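Local coordinates for protein glutathione S-transferase (Xanthomonas axonopodis pv. citri, PDB 6NXV) that probably conjugates glutathione to electrophilic substrates, as a glutathione transferase with an N-terminal thioredoxin-like domain and an all-helical C-terminal domain, at residues Arg10-Val15 with Gly53-Leu58; Val15-Trp20 with Ala70-Leu75. All coordinates share one frame; numbering follows the deposited sequence.

Contact 1 of 2, residues Arg10-Val15 with Gly53-Leu58; sequences RNSSNV and GVVPTL
Ser12, Asn14 and Val15 meet Val55 and Pro56 in a small, partly buried van der Waals contact, where the start of helix 13-25 faces the loop leading into strand 57-60. The evidence is a total of 184 Å² of buried surface and a nearest backbone pair, Val15 and Pro56, whose CA atoms are 5.3 Å apart. Val15, which is buried, meets Pro56, also buried. Its CG2 branch, anti to the carbonyl carbon, passes alongside the proline ring, the two side chains heading in opposite directions, and reaches Pro56 CB at 3.8 Å; the same methyl also lies 3.7 Å from Val55 O. Asn14 meets the ring through its aliphatic part, CB to Pro56 CD at 3.9 Å, while OD1 accepts a hydrogen bond from Lys17 NZ one turn further on. At the outer edge sits Val55, exposed, with its CG1 anti to the backbone N (chi1 -160°). This methyl lies beside the hydroxyl of Ser12, the N-cap of the helix, with CG1 3.3 Å from OG. Ser68, at the start of another helix, touches both Asn14 and Pro56.

The place of Pro56, directly before the central antiparallel strand, is that of the proline usually found cis in the thioredoxin fold. In this model the preceding peptide is modelled trans, as the 3.8 Å between Val55 CA and Pro56 CA indicates. In relatives, the two loops joined here border the glutathione pocket, and residues 37-51, shortly before this loop, are not modelled.

Carbon supplies at least one side of every close pair, and the two oxygens involved, Ser12 OG and Val55 O, are met by methyl groups. The contact is therefore van der Waals packing, with no polar bond between the two segments.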
loop_
_atom_site.group_PDB
_atom_site.type_symbol
_atom_site.label_atom_id
_atom_site.label_comp_id
_atom_site.label_asym_id
_atom_site.label_seq_id
_atom_site.Cartn_x
_atom_site.Cartn_y
_atom_site.Cartn_z
ATOM N N ARG A 10 -6.497 2.348 11.032
ATOM C CA ARG A 10 -5.829 3.258 10.109
ATOM C C ARG A 10 -4.325 3.009 10.009
ATOM O O ARG A 10 -3.691 3.526 9.083
ATOM C CB ARG A 10 -6.097 4.709 10.517
ATOM N N ASN A 11 -3.736 2.243 10.928
ATOM C CA ASN A 11 -2.304 1.968 10.906
ATOM C C ASN A 11 -1.971 0.650 10.209
ATOM O O ASN A 11 -0.895 0.085 10.437
ATOM C CB ASN A 11 -1.737 1.978 12.329
ATOM C CG ASN A 11 -2.360 0.914 13.221
ATOM O OD1 ASN A 11 -3.320 0.247 12.842
ATOM N ND2 ASN A 11 -1.799 0.745 14.415
ATOM N N SER A 12 -2.878 0.145 9.383
ATOM C CA SER A 12 -2.669 -1.062 8.599
ATOM C C SER A 12 -2.304 -0.650 7.177
ATOM O O SER A 12 -2.938 0.242 6.604
ATOM C CB SER A 12 -3.932 -1.930 8.621
ATOM O OG SER A 12 -3.859 -2.991 7.685
ATOM N N SER A 13 -1.267 -1.271 6.618
ATOM C CA SER A 13 -0.909 -0.957 5.239
ATOM C C SER A 13 -2.046 -1.305 4.279
ATOM O O SER A 13 -2.323 -0.557 3.333
ATOM C CB SER A 13 0.378 -1.689 4.855
ATOM O OG SER A 13 1.441 -1.317 5.726
ATOM N N ASN A 14 -2.727 -2.428 4.521
ATOM C CA ASN A 14 -3.885 -2.777 3.710
ATOM C C ASN A 14 -4.960 -1.697 3.785
ATOM O O ASN A 14 -5.528 -1.310 2.759
ATOM C CB ASN A 14 -4.449 -4.123 4.158
ATOM C CG ASN A 14 -3.552 -5.291 3.782
ATOM O OD1 ASN A 14 -2.743 -5.202 2.863
ATOM N ND2 ASN A 14 -3.707 -6.401 4.494
ATOM N N VAL A 15 -5.256 -1.197 4.986
ATOM C CA VAL A 15 -6.271 -0.153 5.116
ATOM C C VAL A 15 -5.789 1.156 4.504
ATOM O O VAL A 15 -6.590 1.933 3.969
ATOM C CB VAL A 15 -6.680 0.015 6.593
ATOM C CG1 VAL A 15 -7.726 1.100 6.735
ATOM C CG2 VAL A 15 -7.211 -1.290 7.147
ATOM N N GLY A 53 -15.411 -7.850 9.111
ATOM C CA GLY A 53 -14.948 -9.224 9.139
ATOM C C GLY A 53 -13.518 -9.443 8.687
ATOM O O GLY A 53 -13.047 -10.581 8.658
ATOM N N VAL A 54 -12.790 -8.380 8.346
ATOM C CA VAL A 54 -11.399 -8.490 7.904
ATOM C C VAL A 54 -10.702 -7.139 7.958
ATOM O O VAL A 54 -11.331 -6.104 8.209
ATOM C CB VAL A 54 -11.255 -9.085 6.498
ATOM N N VAL A 55 -9.390 -7.161 7.734
ATOM C CA VAL A 55 -8.489 -6.028 7.925
ATOM C C VAL A 55 -9.110 -4.761 7.324
ATOM O O VAL A 55 -9.587 -3.924 8.105
ATOM C CB VAL A 55 -7.099 -6.378 7.351
ATOM C CG1 VAL A 55 -5.978 -5.489 7.908
ATOM C CG2 VAL A 55 -6.777 -7.862 7.598
ATOM N N PRO A 56 -9.218 -4.557 5.991
ATOM C CA PRO A 56 -10.231 -3.589 5.547
ATOM C C PRO A 56 -11.506 -4.234 5.010
ATOM O O PRO A 56 -11.466 -5.251 4.306
ATOM C CB PRO A 56 -9.499 -2.773 4.474
ATOM C CG PRO A 56 -8.628 -3.743 3.852
ATOM C CD PRO A 56 -8.266 -4.800 4.889
ATOM N N THR A 57 -12.650 -3.640 5.333
ATOM C CA THR A 57 -13.937 -4.061 4.795
ATOM C C THR A 57 -14.582 -2.862 4.121
ATOM O O THR A 57 -14.845 -1.846 4.773
ATOM C CB THR A 57 -14.836 -4.620 5.894
ATOM O OG1 THR A 57 -14.133 -5.648 6.595
ATOM C CG2 THR A 57 -16.101 -5.197 5.300
ATOM N N LEU A 58 -14.801 -2.963 2.816
ATOM C CA LEU A 58 -15.420 -1.894 2.046
ATOM C C LEU A 58 -16.868 -2.271 1.773
ATOM O O LEU A 58 -17.134 -3.256 1.075
ATOM C CB LEU A 58 -14.673 -1.653 0.733
ATOM C CG LEU A 58 -15.044 -0.408 -0.081
ATOM C CD1 LEU A 58 -16.184 -0.680 -1.042
ATOM C CD2 LEU A 58 -15.406 0.721 0.833
#

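Contact 2 of 2, residues Val15-Trp20 with Ala70-Leu75; sequences VRKALW and AIVRYL
Ala18 and Val72 lie at the nearest backbone approach, CA to CA 5.6 Å, of two helical segments that run almost parallel, their axes 8.8 Å apart at an angle of 5°. Together the segments bury 173 Å² of surface, and all five touching residues are buried. So close a spacing is compatible with the small side chain of Ala18 at the interface. Its CB meets the CG2 branch of Ile71 at 3.6 Å, the methyl that chi1 of -69° sets anti to the backbone N. Val72 works against backbone as much as side chain: its CG2 is 3.6 Å from Lys17 O and 3.7 Å from Lys17 CB, and it also comes near the amide of Ala18.

In the thioredoxin-like domain of glutathione transferases, the first and third helices pack side by side on one face of the sheet, and helices 13-25 and 68-79 are that pair. Ile71 accordingly also touches Leu65 of an edge strand, and Leu58 of strand 57-60 packs on it too. Helix 163-174 of the C-terminal domain lies against Lys17 and Trp20, placing this pair close to the interface between domains.

Of the Lys17 side chain, CB makes the close approach. Beyond it the chain bends at chi3 (-96°) and leads away from 70-75, along the first turn of helix 68-79 (Ser68, Asn69), to the hydrogen bond of NZ with Asn14 OD1. Methyl groups of the second helix meet main-chain oxygens of the first at two places: Val72 CG2 sits on Lys17 O, and a turn further along Leu75 extends CD1 to a looser 4.2 Å from Ala18 O.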
loop_
_atom_site.group_PDB
_atom_site.type_symbol
_atom_site.label_atom_id
_atom_site.label_comp_id
_atom_site.label_asym_id
_atom_site.label_seq_id
_atom_site.Cartn_x
_atom_site.Cartn_y
_atom_site.Cartn_z
ATOM N N VAL A 15 -5.256 -1.197 4.986
ATOM C CA VAL A 15 -6.271 -0.153 5.116
ATOM C C VAL A 15 -5.789 1.156 4.504
ATOM O O VAL A 15 -6.590 1.933 3.969
ATOM C CB VAL A 15 -6.680 0.015 6.593
ATOM C CG1 VAL A 15 -7.726 1.100 6.735
ATOM C CG2 VAL A 15 -7.211 -1.290 7.147
ATOM N N ARG A 16 -4.486 1.426 4.568
ATOM C CA ARG A 16 -3.950 2.598 3.887
ATOM C C ARG A 16 -4.273 2.559 2.398
ATOM O O ARG A 16 -4.632 3.584 1.805
ATOM C CB ARG A 16 -2.440 2.691 4.117
ATOM C CG ARG A 16 -2.084 2.977 5.559
ATOM C CD ARG A 16 -0.607 3.204 5.736
ATOM N NE ARG A 16 -0.296 3.776 7.045
ATOM C CZ ARG A 16 0.368 3.141 8.003
ATOM N NH1 ARG A 16 0.803 1.903 7.806
ATOM N NH2 ARG A 16 0.606 3.746 9.156
ATOM N N LYS A 17 -4.179 1.370 1.793
ATOM C CA LYS A 17 -4.502 1.193 0.379
ATOM C C LYS A 17 -5.915 1.669 0.069
ATOM O O LYS A 17 -6.124 2.495 -0.829
ATOM C CB LYS A 17 -4.359 -0.280 -0.007
ATOM C CG LYS A 17 -2.947 -0.743 -0.270
ATOM C CD LYS A 17 -2.950 -2.188 -0.721
ATOM C CE LYS A 17 -2.686 -3.148 0.418
ATOM N NZ LYS A 17 -2.663 -4.568 -0.046
ATOM N N ALA A 18 -6.901 1.141 0.796
ATOM C CA ALA A 18 -8.284 1.531 0.555
ATOM C C ALA A 18 -8.503 3.002 0.882
ATOM O O ALA A 18 -9.160 3.722 0.120
ATOM C CB ALA A 18 -9.234 0.646 1.365
ATOM N N LEU A 19 -7.946 3.474 2.002
ATOM C CA LEU A 19 -8.093 4.883 2.353
ATOM C C LEU A 19 -7.472 5.780 1.288
ATOM O O LEU A 19 -8.119 6.709 0.790
ATOM C CB LEU A 19 -7.473 5.152 3.726
ATOM C CG LEU A 19 -8.241 4.610 4.943
ATOM C CD1 LEU A 19 -7.535 4.958 6.248
ATOM C CD2 LEU A 19 -9.692 5.091 4.969
ATOM N N TRP A 20 -6.223 5.505 0.905
ATOM C CA TRP A 20 -5.555 6.344 -0.086
ATOM C C TRP A 20 -6.361 6.409 -1.378
ATOM O O TRP A 20 -6.616 7.494 -1.913
ATOM C CB TRP A 20 -4.141 5.814 -0.341
ATOM C CG TRP A 20 -3.397 6.468 -1.467
ATOM C CD1 TRP A 20 -3.710 7.640 -2.091
ATOM C CD2 TRP A 20 -2.194 5.997 -2.087
ATOM N NE1 TRP A 20 -2.792 7.919 -3.070
ATOM C CE2 TRP A 20 -1.849 6.927 -3.087
ATOM C CE3 TRP A 20 -1.378 4.877 -1.895
ATOM C CZ2 TRP A 20 -0.725 6.771 -3.893
ATOM C CZ3 TRP A 20 -0.263 4.727 -2.691
ATOM C CH2 TRP A 20 0.051 5.665 -3.681
ATOM N N ALA A 70 -8.532 -5.666 -4.371
ATOM C CA ALA A 70 -9.812 -5.589 -5.054
ATOM C C ALA A 70 -10.536 -4.300 -4.693
ATOM O O ALA A 70 -11.186 -3.687 -5.544
ATOM C CB ALA A 70 -10.659 -6.817 -4.716
ATOM N N ILE A 71 -10.418 -3.860 -3.439
ATOM C CA ILE A 71 -11.019 -2.590 -3.043
ATOM C C ILE A 71 -10.405 -1.449 -3.843
ATOM O O ILE A 71 -11.116 -0.663 -4.481
ATOM C CB ILE A 71 -10.871 -2.378 -1.524
ATOM C CG1 ILE A 71 -11.768 -3.377 -0.776
ATOM C CG2 ILE A 71 -11.238 -0.946 -1.141
ATOM C CD1 ILE A 71 -11.459 -3.536 0.696
ATOM N N VAL A 72 -9.072 -1.370 -3.860
ATOM C CA VAL A 72 -8.386 -0.364 -4.663
ATOM C C VAL A 72 -8.845 -0.439 -6.111
ATOM O O VAL A 72 -9.094 0.584 -6.761
ATOM C CB VAL A 72 -6.861 -0.546 -4.547
ATOM C CG1 VAL A 72 -6.120 0.355 -5.535
ATOM C CG2 VAL A 72 -6.396 -0.305 -3.113
ATOM N N ARG A 73 -8.990 -1.655 -6.631
ATOM C CA ARG A 73 -9.350 -1.816 -8.032
ATOM C C ARG A 73 -10.804 -1.431 -8.279
ATOM O O ARG A 73 -11.132 -0.921 -9.352
ATOM C CB ARG A 73 -9.084 -3.255 -8.462
ATOM C CG ARG A 73 -8.376 -3.381 -9.781
ATOM C CD ARG A 73 -8.012 -4.832 -10.071
ATOM N NE ARG A 73 -6.875 -5.315 -9.288
ATOM C CZ ARG A 73 -6.913 -6.347 -8.451
ATOM N NH1 ARG A 73 -8.042 -7.018 -8.256
ATOM N NH2 ARG A 73 -5.815 -6.709 -7.799
ATOM N N TYR A 74 -11.678 -1.644 -7.297
ATOM C CA TYR A 74 -13.082 -1.297 -7.471
ATOM C C TYR A 74 -13.292 0.210 -7.406
ATOM O O TYR A 74 -13.925 0.794 -8.290
ATOM C CB TYR A 74 -13.938 -1.996 -6.413
ATOM C CG TYR A 74 -15.305 -1.375 -6.273
ATOM C CD1 TYR A 74 -16.229 -1.454 -7.310
ATOM C CD2 TYR A 74 -15.671 -0.691 -5.111
ATOM C CE1 TYR A 74 -17.483 -0.880 -7.197
ATOM C CE2 TYR A 74 -16.927 -0.112 -4.987
ATOM C CZ TYR A 74 -17.826 -0.211 -6.035
ATOM O OH TYR A 74 -19.072 0.355 -5.934
ATOM N N LEU A 75 -12.759 0.860 -6.368
ATOM C CA LEU A 75 -12.959 2.298 -6.224
ATOM C C LEU A 75 -12.312 3.084 -7.357
ATOM O O LEU A 75 -12.808 4.158 -7.729
ATOM C CB LEU A 75 -12.413 2.783 -4.885
ATOM C CG LEU A 75 -13.099 2.222 -3.648
ATOM C CD1 LEU A 75 -12.293 2.542 -2.408
ATOM C CD2 LEU A 75 -14.510 2.785 -3.550
#

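Overall arrangement
From the N terminus the chain leaves strand 4-7, rounds the loop at Arg10 and enters helix 13-25, which supplies the first segment of both contacts, with Val15 shared. It then passes through strand 29-32 and the unmodelled residues 37-51. Contact 1 closes a loop with 37 intervening residues when 53-58 returns to the helix start; contact 2 closes one with 49 when helix 68-79 arrives alongside. Because the segments alternate along the chain, the two loops cross rather than nest. The contact centres are 9 Å apart. Contact 1 joins the helix start to the loop entering strand 57-60, and that strand reaches helix 68-79 through Leu58 CB and Ile71 CG1, 3.7 Å apart.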